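Long-range contacts in PCF11 protein (Saccharomyces cerevisiae, PDB 1SZ9), which binds the carboxy-terminal domain of RNA polymerase II through its CTD-interacting domain and takes part in 3'-end processing of mRNA: residues Leu19-Leu30 with Gln59-Ser69; Leu105-Leu113 with Leu128-Ile136. All coordinates share one frame; numbering follows the deposited sequence.

Interaction 1 (Leu19-Leu30 with Gln59-Ser69); sequences LTFNSRPIITTL and QKLYAFYALDS
One face of the Tyr62 ring is covered by the peptide unit joining Phe21 and Asn22, offset toward the rim. Asn22 N stands 3.5 Å from Tyr62 CD1, and Phe21 CA is just as near Tyr62 CD2, while Asn22 CB also rests against the CD1 side of the ring. The loop is bent here by an inverse gamma turn centred on Asn22, closed by Ser23 N to Phe21 O. Asn22 carries its CG anti to the backbone N (chi1 -176°), which sends the amide to the edge of the next aromatic: OD1 lies 3.8 Å from Tyr65 CD2, with amide and ring planes 59° apart.

Apolar contacts run along the helix. Leu19 sets CD2 on Tyr62 CB and CD1 on Ala66 CB, which Leu30 CD1 meets at 4.2 Å. Ile27 divides its branches: CD1 touches Tyr65 CB, and CG2 packs 3.6 Å from Ser69 CB. Near Ile27 and Ala66 the axes of 24-30 and 59-69 come within 9.1 Å, at 42°. Helix 3-16 covers Leu30 from beyond. Thr20 and Gln59 lie side by side, pointing the same way, with Gln59 CG on Thr20 CA.

Leu19 CD1 also makes a methyl-carbonyl contact, 3.3 Å from Tyr62 O. Polar links are indirect. One water donates to both Leu19 O and Gln59 O; another accepts from Arg24 NH2 and is hydrogen-bonded to Ser69 OG, which also pairs with Thr31 OG1. Ser23 OG caps helix 24-36 by accepting from Ile26 N. As in other CTD-interacting domains, both helices probably help line the peptide groove.

With no direct hydrogen bond across the contact, loop and helix are joined by the peptide lying on the Tyr62 ring and by aliphatic fit, and a shared water ties the carbonyls of Leu19 and Gln59 together.

Interaction 2 (Leu105-Leu113 with Leu128-Ile136); sequences LINMFKLWL and LEKIEQFLI
Phe109 reaches out from helix 99-112 into a hole on helix 125-137 made by Leu128, Ile131, Glu132 and Leu135. Its CB already points at that helix, and with CG anti to the backbone N (chi1 166°) the ring continues across the gap. CG faces two methyl groups, Ile131 CG2 and Leu135 CD1. From there the two sides of the ring part company. Phe109 CD1 meets Ile131 CG2 at 3.4 Å, the methyl sitting over one face, whereas Phe109 CD2 packs 3.7 Å from Leu135 CD1, which approaches obliquely. Farther out, Phe109 CE1 comes 3.5 Å from Leu128 O, an oxygen near the ring plane at its edge, already engaged by Glu132 N in the helix; CE1 touches Leu128 CD2 as well. CE2 stays on Leu135 CD1. At the tip, Phe109 CZ meets both Leu128 O and Glu132 CB, the latter at 3.9 Å, so Glu132 touches the ring with the base of its chain.

This is knobs-into-holes packing between the last two helices of an eight-helix, ARM-repeat-like domain. The short segments run roughly antiparallel, at 143°, with axes 11.2 Å apart, a spacing that the bulky aromatic spans. Tyr90 of helix 86-95 touches both Phe109 and Ile131 from a third helix.

About a turn beyond Phe109, Trp112 and Leu113 take the two methyls of Leu128. Leu128 CD2 lies obliquely against Trp112, 3.8 Å from CE3, and CD1 meets Leu113 CD1 as the two leucines slide past each other in opposite directions. At the edge of the indole, Ile131 CD1 lies in its plane, near CZ3. One face of the indole rests on its own helix, over Met108 O and Phe109 CA. Toward the opposite end of the contact, Ile106 lies aslant Leu135, Ile106 CG1 4.2 Å from Leu135 CD2.

In the fold
Interactions 1 and 2 follow one another along the chain, their centres 19 Å apart on opposite sides of the chain's centre, yet helices 57-73 and 99-112 bring them into direct touch. Trp112 is the main bridge: its NE1 lies 2.8 Å from Asp68 OD1, a probable hydrogen bond, and its CH2 packs 3.7 Å from Phe64 CE1. Met108 CE on Phe64 and Leu105 CD2 on Leu61 continue this seam. Helix 57-73 thus gives one side to helix 24-36 and another to helix 99-112. The groove for the polymerase peptide probably extends to helix 99-112 as well, with helix 125-137 packed behind it.

Interaction 1 (Leu19-Leu30 with Gln59-Ser69)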
loop_
_atom_site.group_PDB
_atom_site.type_symbol
_atom_site.label_atom_id
_atom_site.label_comp_id
_atom_site.label_asym_id
_atom_site.label_seq_id
_atom_site.Cartn_x
_atom_site.Cartn_y
_atom_site.Cartn_z
ATOM N N LEU A 19 -5.853 -7.991 -9.664
ATOM C CA LEU A 19 -5.695 -6.524 -9.578
ATOM C C LEU A 19 -4.742 -5.994 -10.646
ATOM O O LEU A 19 -3.618 -5.573 -10.342
ATOM C CB LEU A 19 -5.149 -6.120 -8.215
ATOM C CG LEU A 19 -5.934 -5.142 -7.340
ATOM C CD1 LEU A 19 -4.959 -4.526 -6.354
ATOM C CD2 LEU A 19 -6.647 -4.066 -8.157
ATOM N N THR A 20 -5.210 -6.014 -11.888
ATOM C CA THR A 20 -4.417 -5.574 -13.026
ATOM C C THR A 20 -4.773 -4.146 -13.446
ATOM O O THR A 20 -4.192 -3.594 -14.372
ATOM C CB THR A 20 -4.630 -6.523 -14.208
ATOM O OG1 THR A 20 -6.020 -6.558 -14.535
ATOM C CG2 THR A 20 -4.170 -7.930 -13.842
ATOM N N PHE A 21 -5.749 -3.567 -12.758
ATOM C CA PHE A 21 -6.173 -2.202 -13.012
ATOM C C PHE A 21 -6.779 -1.692 -11.691
ATOM O O PHE A 21 -6.826 -2.435 -10.693
ATOM C CB PHE A 21 -7.178 -2.128 -14.180
ATOM C CG PHE A 21 -8.504 -2.811 -13.909
ATOM C CD1 PHE A 21 -8.613 -4.198 -13.940
ATOM C CD2 PHE A 21 -9.638 -2.057 -13.604
ATOM C CE1 PHE A 21 -9.824 -4.823 -13.669
ATOM C CE2 PHE A 21 -10.848 -2.669 -13.332
ATOM C CZ PHE A 21 -10.941 -4.052 -13.363
ATOM N N ASN A 22 -7.200 -0.433 -11.672
ATOM C CA ASN A 22 -7.761 0.170 -10.473
ATOM C C ASN A 22 -9.192 -0.316 -10.308
ATOM O O ASN A 22 -10.153 0.391 -10.620
ATOM C CB ASN A 22 -7.696 1.698 -10.573
ATOM C CG ASN A 22 -8.171 2.391 -9.302
ATOM O OD1 ASN A 22 -8.396 1.750 -8.271
ATOM N ND2 ASN A 22 -8.320 3.703 -9.374
ATOM N N SER A 23 -9.315 -1.555 -9.833
ATOM C CA SER A 23 -10.612 -2.178 -9.627
ATOM C C SER A 23 -11.199 -1.882 -8.266
ATOM O O SER A 23 -10.716 -2.398 -7.254
ATOM C CB SER A 23 -10.502 -3.695 -9.781
ATOM O OG SER A 23 -11.740 -4.280 -9.456
ATOM N N ARG A 24 -12.252 -1.075 -8.237
ATOM C CA ARG A 24 -12.900 -0.739 -6.969
ATOM C C ARG A 24 -13.495 -1.985 -6.276
ATOM O O ARG A 24 -13.301 -2.167 -5.084
ATOM C CB ARG A 24 -13.983 0.349 -7.180
ATOM C CG ARG A 24 -13.424 1.733 -7.550
ATOM C CD ARG A 24 -12.420 2.216 -6.490
ATOM N NE ARG A 24 -13.038 2.237 -5.161
ATOM C CZ ARG A 24 -12.378 2.096 -4.015
ATOM N NH1 ARG A 24 -11.056 1.923 -4.011
ATOM N NH2 ARG A 24 -13.046 2.121 -2.871
ATOM N N PRO A 25 -14.200 -2.867 -7.021
ATOM C CA PRO A 25 -14.779 -4.067 -6.385
ATOM C C PRO A 25 -13.722 -4.932 -5.718
ATOM O O PRO A 25 -13.913 -5.404 -4.604
ATOM C CB PRO A 25 -15.450 -4.804 -7.551
ATOM C CG PRO A 25 -15.772 -3.725 -8.506
ATOM C CD PRO A 25 -14.559 -2.823 -8.448
ATOM N N ILE A 26 -12.605 -5.132 -6.412
ATOM C CA ILE A 26 -11.502 -5.936 -5.891
ATOM C C ILE A 26 -10.815 -5.264 -4.694
ATOM O O ILE A 26 -10.584 -5.885 -3.655
ATOM C CB ILE A 26 -10.428 -6.204 -6.984
ATOM C CG1 ILE A 26 -10.982 -7.135 -8.071
ATOM C CG2 ILE A 26 -9.184 -6.783 -6.356
ATOM C CD1 ILE A 26 -9.991 -7.393 -9.219
ATOM N N ILE A 27 -10.479 -3.994 -4.839
ATOM C CA ILE A 27 -9.819 -3.298 -3.739
ATOM C C ILE A 27 -10.701 -3.320 -2.497
ATOM O O ILE A 27 -10.234 -3.595 -1.393
ATOM C CB ILE A 27 -9.464 -1.844 -4.144
ATOM C CG1 ILE A 27 -8.218 -1.867 -5.043
ATOM C CG2 ILE A 27 -9.205 -0.979 -2.910
ATOM C CD1 ILE A 27 -8.041 -0.585 -5.823
ATOM N N THR A 28 -11.983 -3.050 -2.683
ATOM C CA THR A 28 -12.905 -3.045 -1.553
ATOM C C THR A 28 -13.067 -4.439 -0.953
ATOM O O THR A 28 -13.165 -4.585 0.261
ATOM C CB THR A 28 -14.277 -2.484 -1.983
ATOM O OG1 THR A 28 -14.146 -1.070 -2.192
ATOM C CG2 THR A 28 -15.340 -2.734 -0.893
ATOM N N THR A 29 -13.089 -5.460 -1.805
ATOM C CA THR A 29 -13.230 -6.828 -1.328
ATOM C C THR A 29 -11.987 -7.240 -0.541
ATOM O O THR A 29 -12.100 -7.898 0.495
ATOM C CB THR A 29 -13.513 -7.800 -2.504
ATOM O OG1 THR A 29 -14.798 -7.482 -3.066
ATOM C CG2 THR A 29 -13.527 -9.255 -2.025
ATOM N N LEU A 30 -10.805 -6.849 -1.011
ATOM C CA LEU A 30 -9.575 -7.161 -0.280
ATOM C C LEU A 30 -9.570 -6.443 1.094
ATOM O O LEU A 30 -9.068 -6.982 2.083
ATOM C CB LEU A 30 -8.339 -6.732 -1.089
ATOM C CG LEU A 30 -7.997 -7.541 -2.352
ATOM C CD1 LEU A 30 -6.856 -6.849 -3.141
ATOM C CD2 LEU A 30 -7.583 -8.980 -1.938
ATOM N N GLN A 59 0.757 -2.057 -12.642
ATOM C CA GLN A 59 0.091 -2.885 -11.663
ATOM C C GLN A 59 0.601 -2.647 -10.250
ATOM O O GLN A 59 -0.123 -2.899 -9.290
ATOM C CB GLN A 59 0.203 -4.362 -12.066
ATOM C CG GLN A 59 -0.657 -4.724 -13.293
ATOM C CD GLN A 59 -0.438 -6.155 -13.766
ATOM O OE1 GLN A 59 -0.282 -7.076 -12.955
ATOM N NE2 GLN A 59 -0.442 -6.352 -15.084
ATOM N N LYS A 60 1.828 -2.148 -10.109
ATOM C CA LYS A 60 2.379 -1.886 -8.785
ATOM C C LYS A 60 1.552 -0.799 -8.074
ATOM O O LYS A 60 1.372 -0.846 -6.847
ATOM C CB LYS A 60 3.847 -1.433 -8.856
ATOM C CG LYS A 60 4.869 -2.479 -9.359
ATOM C CD LYS A 60 6.287 -1.897 -9.261
ATOM C CE LYS A 60 7.368 -2.838 -9.845
ATOM N NZ LYS A 60 7.333 -4.242 -9.291
ATOM N N LEU A 61 1.066 0.176 -8.845
ATOM C CA LEU A 61 0.247 1.258 -8.292
ATOM C C LEU A 61 -1.041 0.714 -7.688
ATOM O O LEU A 61 -1.416 1.083 -6.594
ATOM C CB LEU A 61 -0.131 2.283 -9.373
ATOM C CG LEU A 61 -1.039 3.448 -8.927
ATOM C CD1 LEU A 61 -0.325 4.263 -7.834
ATOM C CD2 LEU A 61 -1.396 4.359 -10.118
ATOM N N TYR A 62 -1.712 -0.170 -8.413
ATOM C CA TYR A 62 -2.980 -0.706 -7.929
ATOM C C TYR A 62 -2.815 -1.552 -6.671
ATOM O O TYR A 62 -3.695 -1.558 -5.811
ATOM C CB TYR A 62 -3.670 -1.462 -9.065
ATOM C CG TYR A 62 -3.675 -0.629 -10.333
ATOM C CD1 TYR A 62 -4.168 0.680 -10.330
ATOM C CD2 TYR A 62 -3.147 -1.130 -11.523
ATOM C CE1 TYR A 62 -4.128 1.472 -11.492
ATOM C CE2 TYR A 62 -3.102 -0.362 -12.682
ATOM C CZ TYR A 62 -3.591 0.939 -12.660
ATOM O OH TYR A 62 -3.515 1.699 -13.802
ATOM N N ALA A 63 -1.674 -2.226 -6.542
ATOM C CA ALA A 63 -1.395 -3.019 -5.342
ATOM C C ALA A 63 -1.184 -2.025 -4.187
ATOM O O ALA A 63 -1.588 -2.285 -3.050
ATOM C CB ALA A 63 -0.129 -3.890 -5.542
ATOM N N PHE A 64 -0.529 -0.901 -4.469
ATOM C CA PHE A 64 -0.349 0.129 -3.435
ATOM C C PHE A 64 -1.724 0.731 -3.073
ATOM O O PHE A 64 -1.935 1.168 -1.940
ATOM C CB PHE A 64 0.591 1.245 -3.915
ATOM C CG PHE A 64 1.903 1.301 -3.165
ATOM C CD1 PHE A 64 1.930 1.609 -1.801
ATOM C CD2 PHE A 64 3.111 1.063 -3.827
ATOM C CE1 PHE A 64 3.135 1.682 -1.104
ATOM C CE2 PHE A 64 4.331 1.132 -3.138
ATOM C CZ PHE A 64 4.341 1.444 -1.769
ATOM N N TYR A 65 -2.654 0.772 -4.027
ATOM C CA TYR A 65 -3.993 1.301 -3.695
ATOM C C TYR A 65 -4.687 0.311 -2.775
ATOM O O TYR A 65 -5.468 0.697 -1.914
ATOM C CB TYR A 65 -4.850 1.554 -4.943
ATOM C CG TYR A 65 -4.474 2.788 -5.749
ATOM C CD1 TYR A 65 -3.551 3.727 -5.270
ATOM C CD2 TYR A 65 -5.068 3.034 -6.986
ATOM C CE1 TYR A 65 -3.236 4.896 -6.023
ATOM C CE2 TYR A 65 -4.765 4.180 -7.731
ATOM C CZ TYR A 65 -3.851 5.106 -7.240
ATOM O OH TYR A 65 -3.600 6.256 -7.963
ATOM N N ALA A 66 -4.385 -0.979 -2.936
ATOM C CA ALA A 66 -4.955 -1.988 -2.044
ATOM C C ALA A 66 -4.396 -1.742 -0.620
ATOM O O ALA A 66 -5.142 -1.724 0.364
ATOM C CB ALA A 66 -4.575 -3.381 -2.529
ATOM N N LEU A 67 -3.080 -1.563 -0.529
ATOM C CA LEU A 67 -2.387 -1.287 0.731
ATOM C C LEU A 67 -2.985 -0.018 1.371
ATOM O O LEU A 67 -3.267 0.022 2.566
ATOM C CB LEU A 67 -0.892 -1.061 0.449
ATOM C CG LEU A 67 0.090 -0.782 1.603
ATOM C CD1 LEU A 67 1.526 -1.111 1.150
ATOM C CD2 LEU A 67 0.001 0.683 2.050
ATOM N N ASP A 68 -3.172 1.008 0.547
ATOM C CA ASP A 68 -3.734 2.283 0.983
ATOM C C ASP A 68 -5.157 2.115 1.554
ATOM O O ASP A 68 -5.464 2.631 2.623
ATOM C CB ASP A 68 -3.787 3.249 -0.212
ATOM C CG ASP A 68 -4.305 4.620 0.166
ATOM O OD1 ASP A 68 -3.542 5.416 0.743
ATOM O OD2 ASP A 68 -5.483 4.903 -0.108
ATOM N N SER A 69 -6.012 1.394 0.834
ATOM C CA SER A 69 -7.395 1.187 1.270
ATOM C C SER A 69 -7.447 0.433 2.601
ATOM O O SER A 69 -8.151 0.832 3.527
ATOM C CB SER A 69 -8.187 0.443 0.180
ATOM O OG SER A 69 -9.534 0.223 0.566
HETATM O O HOH W 1 -1.565 -5.169 -8.637
HETATM O O HOH W 2 -11.163 2.070 -0.796
#

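Interaction 2 (Leu105-Leu113 with Leu128-Ile136)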
loop_
_atom_site.group_PDB
_atom_site.type_symbol
_atom_site.label_atom_id
_atom_site.label_comp_id
_atom_site.label_asym_id
_atom_site.label_seq_id
_atom_site.Cartn_x
_atom_site.Cartn_y
_atom_site.Cartn_z
ATOM N N LEU A 105 1.571 8.223 -7.240
ATOM C CA LEU A 105 2.226 7.793 -5.991
ATOM C C LEU A 105 2.419 9.016 -5.089
ATOM O O LEU A 105 2.357 8.917 -3.870
ATOM C CB LEU A 105 3.604 7.195 -6.262
ATOM C CG LEU A 105 3.627 5.841 -6.980
ATOM C CD1 LEU A 105 5.057 5.501 -7.327
ATOM C CD2 LEU A 105 2.985 4.767 -6.090
ATOM N N ILE A 106 2.654 10.172 -5.701
ATOM C CA ILE A 106 2.876 11.386 -4.919
ATOM C C ILE A 106 1.593 11.847 -4.232
ATOM O O ILE A 106 1.604 12.211 -3.056
ATOM C CB ILE A 106 3.449 12.517 -5.827
ATOM C CG1 ILE A 106 4.880 12.139 -6.251
ATOM C CG2 ILE A 106 3.399 13.906 -5.097
ATOM C CD1 ILE A 106 5.386 12.923 -7.475
ATOM N N ASN A 107 0.489 11.845 -4.973
ATOM C CA ASN A 107 -0.785 12.258 -4.398
ATOM C C ASN A 107 -1.164 11.306 -3.269
ATOM O O ASN A 107 -1.649 11.733 -2.222
ATOM C CB ASN A 107 -1.866 12.303 -5.485
ATOM C CG ASN A 107 -1.678 13.498 -6.418
ATOM O OD1 ASN A 107 -0.935 14.419 -6.089
ATOM N ND2 ASN A 107 -2.340 13.488 -7.568
ATOM N N MET A 108 -0.907 10.017 -3.478
ATOM C CA MET A 108 -1.213 9.018 -2.462
ATOM C C MET A 108 -0.427 9.314 -1.184
ATOM O O MET A 108 -0.972 9.236 -0.074
ATOM C CB MET A 108 -0.882 7.611 -2.983
ATOM C CG MET A 108 -1.047 6.492 -1.951
ATOM S SD MET A 108 -0.556 4.902 -2.686
ATOM C CE MET A 108 1.289 5.173 -2.811
ATOM N N PHE A 109 0.850 9.644 -1.343
ATOM C CA PHE A 109 1.712 9.989 -0.206
ATOM C C PHE A 109 1.172 11.234 0.525
ATOM O O PHE A 109 1.150 11.289 1.757
ATOM C CB PHE A 109 3.128 10.262 -0.705
ATOM C CG PHE A 109 4.007 10.944 0.303
ATOM C CD1 PHE A 109 4.505 10.241 1.408
ATOM C CD2 PHE A 109 4.284 12.299 0.185
ATOM C CE1 PHE A 109 5.260 10.884 2.385
ATOM C CE2 PHE A 109 5.044 12.957 1.166
ATOM C CZ PHE A 109 5.528 12.247 2.267
ATOM N N LYS A 110 0.755 12.242 -0.242
ATOM C CA LYS A 110 0.199 13.447 0.352
ATOM C C LYS A 110 -0.972 13.123 1.277
ATOM O O LYS A 110 -1.068 13.669 2.366
ATOM C CB LYS A 110 -0.293 14.418 -0.724
ATOM C CG LYS A 110 0.777 15.317 -1.334
ATOM C CD LYS A 110 0.082 16.323 -2.240
ATOM C CE LYS A 110 1.037 17.323 -2.838
ATOM N NZ LYS A 110 0.243 18.343 -3.577
ATOM N N LEU A 111 -1.863 12.232 0.845
ATOM C CA LEU A 111 -3.005 11.890 1.690
ATOM C C LEU A 111 -2.584 11.066 2.905
ATOM O O LEU A 111 -3.306 11.044 3.901
ATOM C CB LEU A 111 -4.078 11.147 0.885
ATOM C CG LEU A 111 -4.664 11.934 -0.287
ATOM C CD1 LEU A 111 -5.753 11.101 -0.948
ATOM C CD2 LEU A 111 -5.241 13.272 0.194
ATOM N N TRP A 112 -1.426 10.398 2.847
ATOM C CA TRP A 112 -0.979 9.626 4.016
ATOM C C TRP A 112 -0.615 10.578 5.160
ATOM O O TRP A 112 -0.616 10.179 6.311
ATOM C CB TRP A 112 0.252 8.746 3.724
ATOM C CG TRP A 112 0.020 7.551 2.821
ATOM C CD1 TRP A 112 -1.174 6.959 2.522
ATOM C CD2 TRP A 112 1.026 6.792 2.143
ATOM N NE1 TRP A 112 -0.972 5.867 1.694
ATOM C CE2 TRP A 112 0.371 5.747 1.447
ATOM C CE3 TRP A 112 2.421 6.896 2.053
ATOM C CZ2 TRP A 112 1.069 4.805 0.668
ATOM C CZ3 TRP A 112 3.117 5.958 1.281
ATOM C CH2 TRP A 112 2.434 4.928 0.599
ATOM N N LEU A 113 -0.287 11.827 4.835
ATOM C CA LEU A 113 0.076 12.836 5.847
ATOM C C LEU A 113 -1.147 13.316 6.642
ATOM O O LEU A 113 -1.019 13.797 7.753
ATOM C CB LEU A 113 0.758 14.036 5.174
ATOM C CG LEU A 113 2.289 14.120 5.074
ATOM C CD1 LEU A 113 2.965 12.794 5.365
ATOM C CD2 LEU A 113 2.650 14.650 3.704
ATOM N N LEU A 128 7.409 8.073 6.629
ATOM C CA LEU A 128 6.912 9.217 5.875
ATOM C C LEU A 128 7.958 10.316 5.675
ATOM O O LEU A 128 7.988 10.941 4.622
ATOM C CB LEU A 128 5.654 9.795 6.551
ATOM C CG LEU A 128 4.448 8.848 6.554
ATOM C CD1 LEU A 128 3.255 9.509 7.212
ATOM C CD2 LEU A 128 4.096 8.449 5.114
ATOM N N GLU A 129 8.801 10.559 6.683
ATOM C CA GLU A 129 9.859 11.572 6.570
ATOM C C GLU A 129 10.895 11.120 5.543
ATOM O O GLU A 129 11.375 11.928 4.758
ATOM C CB GLU A 129 10.590 11.779 7.908
ATOM C CG GLU A 129 9.807 12.530 8.977
ATOM C CD GLU A 129 10.560 12.565 10.313
ATOM O OE1 GLU A 129 11.780 12.872 10.300
ATOM O OE2 GLU A 129 9.938 12.285 11.367
ATOM N N LYS A 130 11.256 9.835 5.577
ATOM C CA LYS A 130 12.227 9.288 4.631
ATOM C C LYS A 130 11.672 9.368 3.202
ATOM O O LYS A 130 12.416 9.641 2.260
ATOM C CB LYS A 130 12.555 7.827 4.946
ATOM C CG LYS A 130 13.479 7.562 6.138
ATOM C CD LYS A 130 13.870 6.072 6.116
ATOM C CE LYS A 130 14.605 5.584 7.370
ATOM N NZ LYS A 130 16.003 6.096 7.485
ATOM N N ILE A 131 10.375 9.111 3.043
ATOM C CA ILE A 131 9.761 9.186 1.713
ATOM C C ILE A 131 9.767 10.635 1.247
ATOM O O ILE A 131 10.058 10.924 0.085
ATOM C CB ILE A 131 8.302 8.657 1.713
ATOM C CG1 ILE A 131 8.310 7.134 1.825
ATOM C CG2 ILE A 131 7.582 9.087 0.415
ATOM C CD1 ILE A 131 6.908 6.522 2.061
ATOM N N GLU A 132 9.451 11.555 2.155
ATOM C CA GLU A 132 9.461 12.968 1.790
ATOM C C GLU A 132 10.855 13.415 1.336
ATOM O O GLU A 132 10.978 14.131 0.355
ATOM C CB GLU A 132 9.030 13.838 2.970
ATOM C CG GLU A 132 8.967 15.312 2.618
ATOM C CD GLU A 132 8.379 16.142 3.732
ATOM O OE1 GLU A 132 8.932 16.112 4.850
ATOM O OE2 GLU A 132 7.360 16.823 3.494
ATOM N N GLN A 133 11.895 13.012 2.072
ATOM C CA GLN A 133 13.262 13.378 1.704
ATOM C C GLN A 133 13.591 12.836 0.317
ATOM O O GLN A 133 14.163 13.540 -0.505
ATOM C CB GLN A 133 14.269 12.840 2.727
ATOM C CG GLN A 133 13.947 13.299 4.138
ATOM C CD GLN A 133 14.906 12.752 5.176
ATOM O OE1 GLN A 133 15.364 11.606 5.084
ATOM N NE2 GLN A 133 15.203 13.563 6.183
ATOM N N PHE A 134 13.243 11.577 0.080
ATOM C CA PHE A 134 13.465 10.955 -1.213
ATOM C C PHE A 134 12.715 11.735 -2.326
ATOM O O PHE A 134 13.270 12.008 -3.375
ATOM C CB PHE A 134 12.975 9.509 -1.188
ATOM C CG PHE A 134 12.783 8.910 -2.562
ATOM C CD1 PHE A 134 13.884 8.593 -3.362
ATOM C CD2 PHE A 134 11.500 8.700 -3.066
ATOM C CE1 PHE A 134 13.709 8.075 -4.648
ATOM C CE2 PHE A 134 11.299 8.186 -4.349
ATOM C CZ PHE A 134 12.407 7.871 -5.148
ATOM N N LEU A 135 11.454 12.083 -2.098
ATOM C CA LEU A 135 10.705 12.823 -3.115
ATOM C C LEU A 135 11.361 14.181 -3.429
ATOM O O LEU A 135 11.404 14.616 -4.594
ATOM C CB LEU A 135 9.242 12.996 -2.677
ATOM C CG LEU A 135 8.406 11.693 -2.752
ATOM C CD1 LEU A 135 6.993 11.978 -2.297
ATOM C CD2 LEU A 135 8.397 11.124 -4.201
ATOM N N ILE A 136 11.851 14.858 -2.392
ATOM C CA ILE A 136 12.551 16.130 -2.580
ATOM C C ILE A 136 13.797 15.877 -3.465
ATOM O O ILE A 136 14.047 16.605 -4.423
ATOM C CB ILE A 136 12.981 16.712 -1.224
ATOM C CG1 ILE A 136 11.755 17.239 -0.483
ATOM C CG2 ILE A 136 14.014 17.831 -1.423
ATOM C CD1 ILE A 136 12.042 17.622 0.972
#